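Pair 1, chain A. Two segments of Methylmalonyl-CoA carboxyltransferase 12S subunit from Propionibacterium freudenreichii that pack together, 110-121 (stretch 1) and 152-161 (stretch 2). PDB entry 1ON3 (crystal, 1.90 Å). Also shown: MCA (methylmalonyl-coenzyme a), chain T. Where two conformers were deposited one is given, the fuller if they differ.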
# COMPACT_ATOMS: atom_id res chain seq x y z
N SER A 110 38.78 22.15 -7.00
CA SER A 110 38.91 20.71 -7.18
C SER A 110 38.07 20.00 -6.13
O SER A 110 38.06 20.39 -4.97
CB SER A 110 40.36 20.26 -7.06
OG SER A 110 40.90 20.62 -5.80
N ALA A 111 37.39 18.94 -6.56
CA ALA A 111 36.49 18.19 -5.71
C ALA A 111 37.14 17.24 -4.72
O ALA A 111 37.43 16.09 -5.04
CB ALA A 111 35.50 17.42 -6.57
N GLY A 112 37.35 17.73 -3.50
CA GLY A 112 37.92 16.87 -2.48
C GLY A 112 36.88 15.84 -2.07
O GLY A 112 35.69 16.00 -2.33
N GLU A 113 37.33 14.76 -1.44
CA GLU A 113 36.43 13.73 -0.98
C GLU A 113 35.42 14.33 0.01
O GLU A 113 34.23 14.06 -0.06
CB GLU A 113 37.27 12.62 -0.32
CG GLU A 113 36.62 11.87 0.81
CD GLU A 113 37.62 10.98 1.54
OE1 GLU A 113 37.71 9.78 1.21
OE2 GLU A 113 38.32 11.50 2.45
N THR A 114 35.91 15.16 0.93
CA THR A 114 35.03 15.78 1.91
C THR A 114 34.11 16.79 1.26
O THR A 114 32.95 16.93 1.67
CB THR A 114 35.83 16.44 3.05
OG1 THR A 114 36.45 15.42 3.85
CG2 THR A 114 34.91 17.28 3.94
N GLN A 115 34.61 17.50 0.24
CA GLN A 115 33.80 18.47 -0.49
C GLN A 115 32.59 17.74 -1.09
O GLN A 115 31.45 18.19 -0.97
CB GLN A 115 34.59 19.13 -1.63
CG GLN A 115 33.84 20.27 -2.31
CD GLN A 115 34.42 20.66 -3.65
OE1 GLN A 115 33.88 20.31 -4.72
NE2 GLN A 115 35.54 21.37 -3.62
N SER A 116 32.85 16.60 -1.71
CA SER A 116 31.76 15.83 -2.32
C SER A 116 30.81 15.27 -1.27
O SER A 116 29.61 15.14 -1.51
CB SER A 116 32.31 14.69 -3.18
OG SER A 116 32.87 15.20 -4.39
N THR A 117 31.34 14.92 -0.10
CA THR A 117 30.49 14.40 0.96
C THR A 117 29.55 15.50 1.44
O THR A 117 28.38 15.24 1.71
CB THR A 117 31.33 13.87 2.13
OG1 THR A 117 32.09 12.74 1.68
CG2 THR A 117 30.43 13.44 3.28
N LYS A 118 30.07 16.73 1.53
CA LYS A 118 29.27 17.88 1.96
C LYS A 118 28.11 18.11 0.99
O LYS A 118 26.96 18.39 1.38
CB LYS A 118 30.14 19.15 2.01
CG LYS A 118 31.02 19.31 3.27
CD LYS A 118 31.81 20.62 3.28
CE LYS A 118 30.91 21.83 3.29
NZ LYS A 118 31.69 23.10 3.39
N VAL A 119 28.43 18.03 -0.29
CA VAL A 119 27.40 18.23 -1.32
C VAL A 119 26.32 17.14 -1.23
O VAL A 119 25.13 17.42 -1.29
CB VAL A 119 28.02 18.24 -2.73
CG1 VAL A 119 26.91 18.22 -3.78
CG2 VAL A 119 28.87 19.49 -2.91
N VAL A 120 26.75 15.89 -1.08
CA VAL A 120 25.80 14.79 -0.98
C VAL A 120 24.92 14.93 0.26
O VAL A 120 23.71 14.67 0.21
CB VAL A 120 26.54 13.42 -0.95
CG1 VAL A 120 25.56 12.30 -0.68
CG2 VAL A 120 27.21 13.16 -2.29
N GLU A 121 25.50 15.35 1.38
CA GLU A 121 24.72 15.51 2.60
C GLU A 121 23.67 16.59 2.39
O GLU A 121 22.54 16.47 2.87
CB GLU A 121 25.65 15.79 3.79
CG GLU A 121 26.01 14.50 4.54
CD GLU A 121 27.32 14.57 5.30
OE1 GLU A 121 27.70 15.67 5.77
OE2 GLU A 121 27.98 13.50 5.45
N SER A 152 35.89 8.30 -5.40
CA SER A 152 34.73 7.77 -4.68
C SER A 152 33.71 8.87 -4.36
O SER A 152 32.51 8.63 -4.35
CB SER A 152 35.18 7.07 -3.39
OG SER A 152 34.08 6.52 -2.68
N GLY A 153 34.20 10.07 -4.08
CA GLY A 153 33.31 11.18 -3.78
C GLY A 153 32.38 11.45 -4.96
O GLY A 153 31.18 11.70 -4.77
N TYR A 154 32.92 11.41 -6.17
CA TYR A 154 32.09 11.62 -7.36
C TYR A 154 31.08 10.50 -7.53
O TYR A 154 29.94 10.74 -7.92
CB TYR A 154 32.96 11.74 -8.62
CG TYR A 154 33.47 13.15 -8.88
CD1 TYR A 154 34.38 13.41 -9.90
CD2 TYR A 154 33.01 14.23 -8.12
CE1 TYR A 154 34.83 14.72 -10.16
CE2 TYR A 154 33.45 15.54 -8.37
CZ TYR A 154 34.36 15.77 -9.39
OH TYR A 154 34.79 17.06 -9.65
N GLY A 155 31.50 9.26 -7.25
CA GLY A 155 30.58 8.14 -7.34
C GLY A 155 29.37 8.40 -6.44
O GLY A 155 28.22 8.24 -6.87
N LYS A 156 29.62 8.81 -5.20
CA LYS A 156 28.52 9.09 -4.27
C LYS A 156 27.64 10.23 -4.77
O LYS A 156 26.41 10.17 -4.66
CB LYS A 156 29.05 9.41 -2.86
CG LYS A 156 29.75 8.21 -2.17
CD LYS A 156 30.21 8.58 -0.75
CE LYS A 156 30.83 7.39 -0.03
NZ LYS A 156 32.04 6.86 -0.72
N MET A 157 28.26 11.27 -5.33
CA MET A 157 27.49 12.39 -5.86
C MET A 157 26.58 11.99 -7.03
O MET A 157 25.42 12.41 -7.09
CB MET A 157 28.40 13.52 -6.31
CG MET A 157 27.62 14.76 -6.78
SD MET A 157 28.65 16.12 -7.34
CE MET A 157 29.52 16.50 -5.79
N PHE A 158 27.10 11.19 -7.96
CA PHE A 158 26.30 10.78 -9.12
C PHE A 158 25.12 9.94 -8.65
O PHE A 158 23.99 10.11 -9.12
CB PHE A 158 27.13 9.96 -10.13
CG PHE A 158 28.34 10.69 -10.68
CD1 PHE A 158 28.37 12.09 -10.74
CD2 PHE A 158 29.44 9.98 -11.16
CE1 PHE A 158 29.48 12.78 -11.27
CE2 PHE A 158 30.55 10.65 -11.69
CZ PHE A 158 30.57 12.05 -11.75
N PHE A 159 25.38 9.02 -7.73
CA PHE A 159 24.31 8.17 -7.21
C PHE A 159 23.24 9.03 -6.54
O PHE A 159 22.05 8.74 -6.65
CB PHE A 159 24.88 7.16 -6.21
CG PHE A 159 23.87 6.16 -5.72
CD1 PHE A 159 23.10 6.42 -4.59
CD2 PHE A 159 23.71 4.95 -6.38
CE1 PHE A 159 22.16 5.48 -4.13
CE2 PHE A 159 22.78 4.00 -5.94
CZ PHE A 159 22.00 4.26 -4.81
N ALA A 160 23.66 10.08 -5.85
CA ALA A 160 22.74 10.98 -5.17
C ALA A 160 21.89 11.77 -6.18
O ALA A 160 20.69 11.98 -5.97
CB ALA A 160 23.51 11.94 -4.23
N ASN A 161 22.51 12.21 -7.27
CA ASN A 161 21.79 12.96 -8.31
C ASN A 161 20.66 12.08 -8.84
O ASN A 161 19.54 12.55 -9.04
CB ASN A 161 22.69 13.34 -9.50
CG ASN A 161 23.61 14.51 -9.20
OD1 ASN A 161 24.81 14.42 -9.41
ND2 ASN A 161 23.04 15.64 -8.75
C8 MCA T . 42.92 22.56 -10.85
N9 MCA T . 43.76 22.55 -9.73
C4 MCA T . 43.69 21.25 -9.25
C5 MCA T . 42.80 20.58 -10.12
N7 MCA T . 42.33 21.42 -11.12
N3 MCA T . 44.34 20.70 -8.15
C2 MCA T . 44.02 19.37 -7.97
N1 MCA T . 43.18 18.62 -8.75
C6 MCA T . 42.54 19.19 -9.84
N6 MCA T . 41.72 18.42 -10.57
C1' MCA T . 44.52 23.53 -9.16
C2' MCA T . 45.68 23.88 -10.09
O2' MCA T . 46.77 23.02 -9.89
C3' MCA T . 45.91 25.33 -9.75
O3' MCA T . 46.81 25.42 -8.66
C4' MCA T . 44.52 25.91 -9.41
O4' MCA T . 43.73 24.71 -9.02
C5' MCA T . 43.69 26.59 -10.56
O5' MCA T . 44.34 26.50 -11.58
P1 MCA T . 44.94 27.04 -12.71
O11 MCA T . 45.67 26.15 -13.45
O12 MCA T . 45.59 27.97 -12.02
O6 MCA T . 43.88 27.60 -13.83
P2 MCA T . 43.09 27.95 -14.84
O21 MCA T . 44.26 28.28 -15.51
O22 MCA T . 41.96 28.77 -14.64
O7 MCA T . 42.63 26.54 -15.45
CPB MCA T . 42.02 25.70 -14.84
CPA MCA T . 41.61 24.32 -15.32
CP7 MCA T . 42.97 23.65 -15.05
CP9 MCA T . 41.02 24.33 -16.76
CP8 MCA T . 40.50 23.81 -14.37
OP3 MCA T . 43.33 23.71 -13.86
CP6 MCA T . 43.19 22.28 -15.32
OP2 MCA T . 42.95 21.86 -16.51
NP2 MCA T . 43.65 21.38 -14.24
CP5 MCA T . 43.19 20.03 -14.37
CP4 MCA T . 42.13 19.21 -14.87
CP3 MCA T . 41.97 17.78 -14.64
OP1 MCA T . 43.15 17.21 -15.01
NP1 MCA T . 40.91 16.89 -14.15
CP2 MCA T . 41.35 15.52 -14.13
CP1 MCA T . 40.29 14.76 -13.46
P3 MCA T . 47.67 26.54 -7.80
O31 MCA T . 48.50 26.76 -9.03
O32 MCA T . 48.42 25.80 -6.73
O33 MCA T . 47.00 27.82 -7.37
S MCA T . 40.51 13.25 -13.31
CS1 MCA T . 39.03 13.38 -12.63
OS1 MCA T . 38.23 14.34 -12.41
CS2 MCA T . 38.18 12.44 -13.23
CS3 MCA T . 37.62 11.54 -12.42
CS4 MCA T . 37.58 12.17 -14.64
OS4 MCA T . 37.23 11.04 -14.99
OS5 MCA T . 37.51 13.15 -15.36

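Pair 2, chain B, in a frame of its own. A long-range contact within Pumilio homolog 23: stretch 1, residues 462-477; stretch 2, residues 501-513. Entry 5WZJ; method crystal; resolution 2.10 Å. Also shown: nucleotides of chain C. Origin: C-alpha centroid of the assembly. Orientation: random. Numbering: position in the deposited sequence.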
# COMPACT_ATOMS: atom_id res chain seq x y z
N THR B 462 -19.09 0.90 18.49
CA THR B 462 -18.09 1.51 17.62
C THR B 462 -16.68 1.22 18.14
O THR B 462 -15.79 0.86 17.37
CB THR B 462 -18.32 3.02 17.52
OG1 THR B 462 -19.66 3.27 17.10
CG2 THR B 462 -17.31 3.67 16.53
N ALA B 463 -16.48 1.36 19.45
CA ALA B 463 -15.17 1.12 20.04
C ALA B 463 -14.72 -0.32 19.87
O ALA B 463 -13.52 -0.59 19.75
CB ALA B 463 -15.18 1.50 21.52
N LYS B 464 -15.66 -1.26 19.86
CA LYS B 464 -15.34 -2.67 19.70
C LYS B 464 -15.08 -3.06 18.25
O LYS B 464 -14.77 -4.23 18.00
CB LYS B 464 -16.47 -3.54 20.25
CG LYS B 464 -16.73 -3.34 21.74
CD LYS B 464 -17.88 -4.21 22.23
CE LYS B 464 -18.31 -3.77 23.62
NZ LYS B 464 -19.46 -4.55 24.15
N ASP B 465 -15.20 -2.14 17.32
CA ASP B 465 -14.98 -2.41 15.90
C ASP B 465 -13.58 -1.96 15.54
O ASP B 465 -13.16 -0.86 15.91
CB ASP B 465 -16.03 -1.69 15.04
CG ASP B 465 -15.87 -2.00 13.56
OD1 ASP B 465 -14.98 -1.40 12.90
OD2 ASP B 465 -16.65 -2.82 13.05
N SER B 466 -12.85 -2.81 14.80
CA SER B 466 -11.45 -2.50 14.50
C SER B 466 -11.30 -1.31 13.57
O SER B 466 -10.22 -0.70 13.54
CB SER B 466 -10.76 -3.74 13.91
OG SER B 466 -11.39 -4.14 12.71
N SER B 467 -12.34 -0.95 12.81
CA SER B 467 -12.34 0.32 12.08
C SER B 467 -12.97 1.46 12.89
O SER B 467 -12.43 2.57 12.92
CB SER B 467 -13.08 0.17 10.75
OG SER B 467 -12.48 -0.85 9.96
N GLY B 468 -14.11 1.19 13.54
CA GLY B 468 -14.75 2.22 14.35
C GLY B 468 -13.87 2.75 15.47
O GLY B 468 -13.90 3.93 15.79
N ALA B 469 -13.07 1.87 16.08
CA ALA B 469 -12.18 2.32 17.15
C ALA B 469 -11.22 3.41 16.66
O ALA B 469 -10.90 4.35 17.40
CB ALA B 469 -11.40 1.13 17.72
N ARG B 470 -10.79 3.32 15.39
CA ARG B 470 -9.93 4.36 14.82
C ARG B 470 -10.66 5.70 14.73
O ARG B 470 -10.03 6.76 14.87
CB ARG B 470 -9.45 3.94 13.43
CG ARG B 470 -8.73 2.60 13.42
CD ARG B 470 -7.39 2.68 14.12
NE ARG B 470 -6.50 1.63 13.64
CZ ARG B 470 -5.18 1.74 13.52
NH1 ARG B 470 -4.56 2.86 13.88
NH2 ARG B 470 -4.47 0.72 13.05
N VAL B 471 -11.97 5.68 14.46
CA VAL B 471 -12.73 6.93 14.41
C VAL B 471 -12.74 7.60 15.78
O VAL B 471 -12.44 8.80 15.91
CB VAL B 471 -14.16 6.67 13.89
CG1 VAL B 471 -14.97 7.98 13.83
CG2 VAL B 471 -14.11 6.05 12.48
N ILE B 472 -13.08 6.84 16.82
CA ILE B 472 -13.08 7.36 18.18
C ILE B 472 -11.71 7.94 18.55
O ILE B 472 -11.61 9.03 19.13
CB ILE B 472 -13.53 6.27 19.17
CG1 ILE B 472 -15.03 5.98 18.96
CG2 ILE B 472 -13.25 6.68 20.63
CD1 ILE B 472 -15.54 4.84 19.80
N GLU B 473 -10.63 7.23 18.19
CA GLU B 473 -9.29 7.70 18.55
C GLU B 473 -8.93 8.97 17.81
O GLU B 473 -8.27 9.85 18.38
CB GLU B 473 -8.26 6.60 18.28
CG GLU B 473 -8.34 5.44 19.28
CD GLU B 473 -7.56 4.21 18.84
OE1 GLU B 473 -6.63 4.34 18.02
OE2 GLU B 473 -7.90 3.11 19.31
N ALA B 474 -9.36 9.10 16.56
CA ALA B 474 -9.11 10.34 15.83
C ALA B 474 -9.87 11.50 16.48
O ALA B 474 -9.34 12.61 16.58
CB ALA B 474 -9.51 10.18 14.36
N PHE B 475 -11.11 11.26 16.91
CA PHE B 475 -11.85 12.29 17.64
C PHE B 475 -11.14 12.67 18.94
O PHE B 475 -11.02 13.86 19.27
CB PHE B 475 -13.27 11.81 17.95
CG PHE B 475 -13.98 12.62 19.00
CD1 PHE B 475 -14.44 13.89 18.73
CD2 PHE B 475 -14.23 12.07 20.26
CE1 PHE B 475 -15.12 14.63 19.70
CE2 PHE B 475 -14.91 12.80 21.23
CZ PHE B 475 -15.34 14.09 20.95
N LEU B 476 -10.67 11.68 19.70
CA LEU B 476 -9.95 11.97 20.94
C LEU B 476 -8.69 12.80 20.70
O LEU B 476 -8.29 13.59 21.57
CB LEU B 476 -9.61 10.66 21.66
CG LEU B 476 -10.84 9.94 22.22
CD1 LEU B 476 -10.41 8.71 23.00
CD2 LEU B 476 -11.64 10.87 23.14
N ALA B 477 -8.06 12.64 19.54
CA ALA B 477 -6.88 13.43 19.19
C ALA B 477 -7.23 14.75 18.51
O ALA B 477 -6.32 15.54 18.25
CB ALA B 477 -5.96 12.63 18.26
N LEU B 501 -9.73 -6.38 26.25
CA LEU B 501 -9.49 -7.72 25.73
C LEU B 501 -9.43 -7.75 24.21
O LEU B 501 -8.80 -8.65 23.64
CB LEU B 501 -10.57 -8.67 26.25
CG LEU B 501 -10.74 -8.63 27.77
CD1 LEU B 501 -11.86 -9.56 28.25
CD2 LEU B 501 -9.44 -8.98 28.47
N HIS B 502 -10.09 -6.80 23.54
CA HIS B 502 -9.94 -6.64 22.09
C HIS B 502 -8.52 -6.18 21.75
O HIS B 502 -7.93 -5.36 22.46
CB HIS B 502 -10.93 -5.60 21.54
CG HIS B 502 -12.32 -6.13 21.32
ND1 HIS B 502 -13.19 -6.41 22.35
CD2 HIS B 502 -12.99 -6.41 20.17
CE1 HIS B 502 -14.33 -6.84 21.85
NE2 HIS B 502 -14.24 -6.85 20.53
N THR B 503 -7.99 -6.70 20.65
CA THR B 503 -6.70 -6.24 20.16
C THR B 503 -6.76 -4.77 19.77
O THR B 503 -5.86 -3.98 20.11
CB THR B 503 -6.26 -7.09 18.97
OG1 THR B 503 -6.60 -8.46 19.20
CG2 THR B 503 -4.77 -6.95 18.75
N SER B 504 -7.81 -4.38 19.04
CA SER B 504 -7.97 -2.99 18.63
C SER B 504 -8.46 -2.13 19.79
O SER B 504 -7.90 -1.06 20.06
CB SER B 504 -8.95 -2.91 17.45
OG SER B 504 -9.40 -1.58 17.23
N GLY B 505 -9.50 -2.60 20.50
CA GLY B 505 -10.08 -1.87 21.61
C GLY B 505 -9.09 -1.51 22.71
O GLY B 505 -9.30 -0.52 23.42
N SER B 506 -8.01 -2.27 22.85
CA SER B 506 -7.04 -1.99 23.90
C SER B 506 -6.34 -0.66 23.66
O SER B 506 -6.05 0.07 24.62
CB SER B 506 -6.03 -3.13 24.02
OG SER B 506 -5.12 -3.17 22.93
N PHE B 507 -6.05 -0.33 22.40
CA PHE B 507 -5.51 0.99 22.08
C PHE B 507 -6.50 2.08 22.49
O PHE B 507 -6.10 3.15 22.95
CB PHE B 507 -5.21 1.12 20.59
CG PHE B 507 -4.05 0.28 20.11
CD1 PHE B 507 -4.26 -1.02 19.66
CD2 PHE B 507 -2.77 0.81 20.06
CE1 PHE B 507 -3.20 -1.78 19.20
CE2 PHE B 507 -1.71 0.05 19.60
CZ PHE B 507 -1.93 -1.24 19.17
N THR B 508 -7.79 1.82 22.29
CA THR B 508 -8.80 2.81 22.65
C THR B 508 -8.85 3.03 24.16
O THR B 508 -8.99 4.16 24.62
CB THR B 508 -10.17 2.37 22.11
OG1 THR B 508 -10.05 2.08 20.70
CG2 THR B 508 -11.21 3.47 22.32
N VAL B 509 -8.71 1.95 24.95
CA VAL B 509 -8.64 2.11 26.40
C VAL B 509 -7.48 3.02 26.78
O VAL B 509 -7.63 3.94 27.60
CB VAL B 509 -8.51 0.73 27.08
CG1 VAL B 509 -8.30 0.90 28.58
CG2 VAL B 509 -9.75 -0.11 26.81
N GLU B 510 -6.31 2.78 26.19
CA GLU B 510 -5.13 3.60 26.42
C GLU B 510 -5.40 5.07 26.13
O GLU B 510 -4.96 5.95 26.88
CB GLU B 510 -4.01 3.15 25.51
CG GLU B 510 -2.97 2.26 26.08
CD GLU B 510 -2.03 1.82 24.99
OE1 GLU B 510 -2.39 0.87 24.24
OE2 GLU B 510 -0.97 2.46 24.84
N LYS B 511 -6.02 5.36 24.99
CA LYS B 511 -6.17 6.74 24.58
C LYS B 511 -7.29 7.43 25.35
O LYS B 511 -7.20 8.64 25.60
CB LYS B 511 -6.37 6.80 23.06
CG LYS B 511 -5.20 6.14 22.35
CD LYS B 511 -5.16 6.35 20.86
CE LYS B 511 -3.97 5.61 20.24
NZ LYS B 511 -3.94 5.72 18.75
N CYS B 512 -8.32 6.69 25.75
CA CYS B 512 -9.28 7.23 26.71
C CYS B 512 -8.59 7.56 28.02
O CYS B 512 -8.75 8.67 28.56
CB CYS B 512 -10.42 6.24 26.95
SG CYS B 512 -11.57 6.08 25.58
N PHE B 513 -7.83 6.60 28.55
CA PHE B 513 -7.13 6.82 29.82
C PHE B 513 -6.28 8.08 29.76
O PHE B 513 -6.33 8.92 30.67
CB PHE B 513 -6.28 5.59 30.15
CG PHE B 513 -5.67 5.61 31.52
CD1 PHE B 513 -4.44 6.23 31.74
CD2 PHE B 513 -6.32 5.02 32.60
CE1 PHE B 513 -3.87 6.25 33.00
CE2 PHE B 513 -5.75 5.03 33.86
CZ PHE B 513 -4.53 5.65 34.07
P G C 2 -0.14 -5.61 15.26
OP1 G C 2 0.02 -6.62 14.18
OP2 G C 2 0.82 -4.49 15.37
O5' G C 2 -1.60 -4.99 15.07
C5' G C 2 -2.76 -5.74 15.41
C4' G C 2 -4.01 -4.93 15.17
O4' G C 2 -4.06 -3.81 16.08
C3' G C 2 -4.14 -4.31 13.79
O3' G C 2 -4.69 -5.25 12.88
C2' G C 2 -5.04 -3.09 14.03
O2' G C 2 -6.41 -3.44 13.84
C1' G C 2 -4.81 -2.77 15.51
N9 G C 2 -4.13 -1.48 15.77
C8 G C 2 -2.83 -1.08 15.58
N7 G C 2 -2.62 0.16 15.96
C5 G C 2 -3.86 0.59 16.43
C6 G C 2 -4.28 1.84 16.98
O6 G C 2 -3.62 2.86 17.15
N1 G C 2 -5.63 1.83 17.32
C2 G C 2 -6.48 0.76 17.16
N2 G C 2 -7.74 0.93 17.55
N3 G C 2 -6.10 -0.41 16.66
C4 G C 2 -4.79 -0.41 16.32
P A C 3 -4.52 -5.09 11.29
OP1 A C 3 -4.25 -6.46 10.77
OP2 A C 3 -3.59 -3.98 10.99
O5' A C 3 -5.98 -4.68 10.81
C5' A C 3 -7.10 -5.52 11.06
C4' A C 3 -8.39 -4.88 10.59
O4' A C 3 -8.65 -3.69 11.38
C3' A C 3 -8.40 -4.39 9.14
O3' A C 3 -8.69 -5.42 8.22
C2' A C 3 -9.45 -3.27 9.17
O2' A C 3 -10.76 -3.80 9.09
C1' A C 3 -9.25 -2.70 10.57
N9 A C 3 -8.39 -1.50 10.58
C8 A C 3 -7.12 -1.38 11.10
N7 A C 3 -6.63 -0.16 10.99
C5 A C 3 -7.66 0.56 10.37
C6 A C 3 -7.79 1.90 9.97
N6 A C 3 -6.82 2.81 10.13
N1 A C 3 -8.95 2.29 9.38
C2 A C 3 -9.92 1.39 9.20
N3 A C 3 -9.92 0.10 9.54
C4 A C 3 -8.75 -0.25 10.11
O5' G C 1 3.22 -5.89 18.15
C5' G C 1 2.49 -7.09 18.32
C4' G C 1 1.06 -6.83 18.72
O4' G C 1 1.01 -6.28 20.06
C3' G C 1 0.30 -5.81 17.86
O3' G C 1 -0.22 -6.38 16.67
C2' G C 1 -0.77 -5.31 18.82
O2' G C 1 -1.86 -6.22 18.88
C1' G C 1 -0.04 -5.35 20.17
N9 G C 1 0.53 -4.03 20.53
C8 G C 1 1.75 -3.51 20.14
N7 G C 1 1.97 -2.31 20.61
C5 G C 1 0.82 -2.02 21.35
C6 G C 1 0.48 -0.86 22.09
O6 G C 1 1.15 0.18 22.25
N1 G C 1 -0.78 -0.98 22.68
C2 G C 1 -1.61 -2.07 22.58
N2 G C 1 -2.79 -1.99 23.22
N3 G C 1 -1.30 -3.17 21.89
C4 G C 1 -0.08 -3.07 21.31
O HOH W 1 -7.72 -1.14 14.50

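Superposing N, CA and C of 14 central residues brings pair 2 onto pair 1 with an RMSD of 0.5 Å. In both, two helices run side by side in nearly the same direction, with 14° between their N-to-C vectors. The axes approach to 8.4 Å in pair 1 and 9.5 Å in pair 2, and the buried surface is 394 and 562 Å² respectively.

The match is tightest within the helices: Gln115(A) falls on Gly468(B), Phe158(A) on Val509(B) and Ala160(A) on Lys511(B), each with CA atoms 0.2 Å apart. It loosens where the second helix enters, Gly153(A) and Ser504(B) lying 1.8 Å apart.

That looser position is also where the chains come close. An ideal CB on Gly153(A) would lie 2.9 Å from CB of Ser116(A), a clash, so the glycine lets the serine sit against its backbone, with CB of Ser116(A) 3.6 Å from O of Gly153(A). In pair 2 the serine is on the other helix: Ala469(B) replaces Ser116(A), and its CB packs 3.4 Å from OG of Ser504(B).

The central position is Val120(A) in pair 1 and Glu473(B) in pair 2, both pointing toward the partner helix. Val120(A) makes an apolar contact: its CG2 lies 3.7 Å from CA of Met157(A), and its CG1 4.1 Å from CB of Ala160(A). Glu473(B) is a knob among Ser504(B), Phe507(B), Thr508(B) and Lys511(B). At the Met157(A) position, Thr508(B) donates from OG1 to OE2 of Glu473(B) at 2.8 Å; at the Ala160(A) position, NZ of Lys511(B) forms a salt bridge with OE1 of Glu473(B) at 3.1 Å. No hydrogen bond crosses between the stretches of pair 1.

Val119(A) and Ile472(B) nearly coincide, their side-chain centres 0.4 Å apart, yet their neighbours differ in reach. Met157(A) starts sideways and extends, placing CE 3.7 Å from CG1 of Val119(A), whereas the shorter Thr508(B) brings CG2 to 4.2 Å from CG2 of Ile472(B).

The ligands underline the contrast. Glu473(B) also receives hydrogen bonds from G2 of chain C, N1 to OE1 and N2 to OE2, both 2.8 Å, so the carboxylate serves the helix contact and RNA recognition together. In pair 1, methylmalonyl-coenzyme A lies beside the contact: its OS1 is at the edge of the Tyr154(A) ring, whose CE2 is 3.3 Å from CB of Ala111(A).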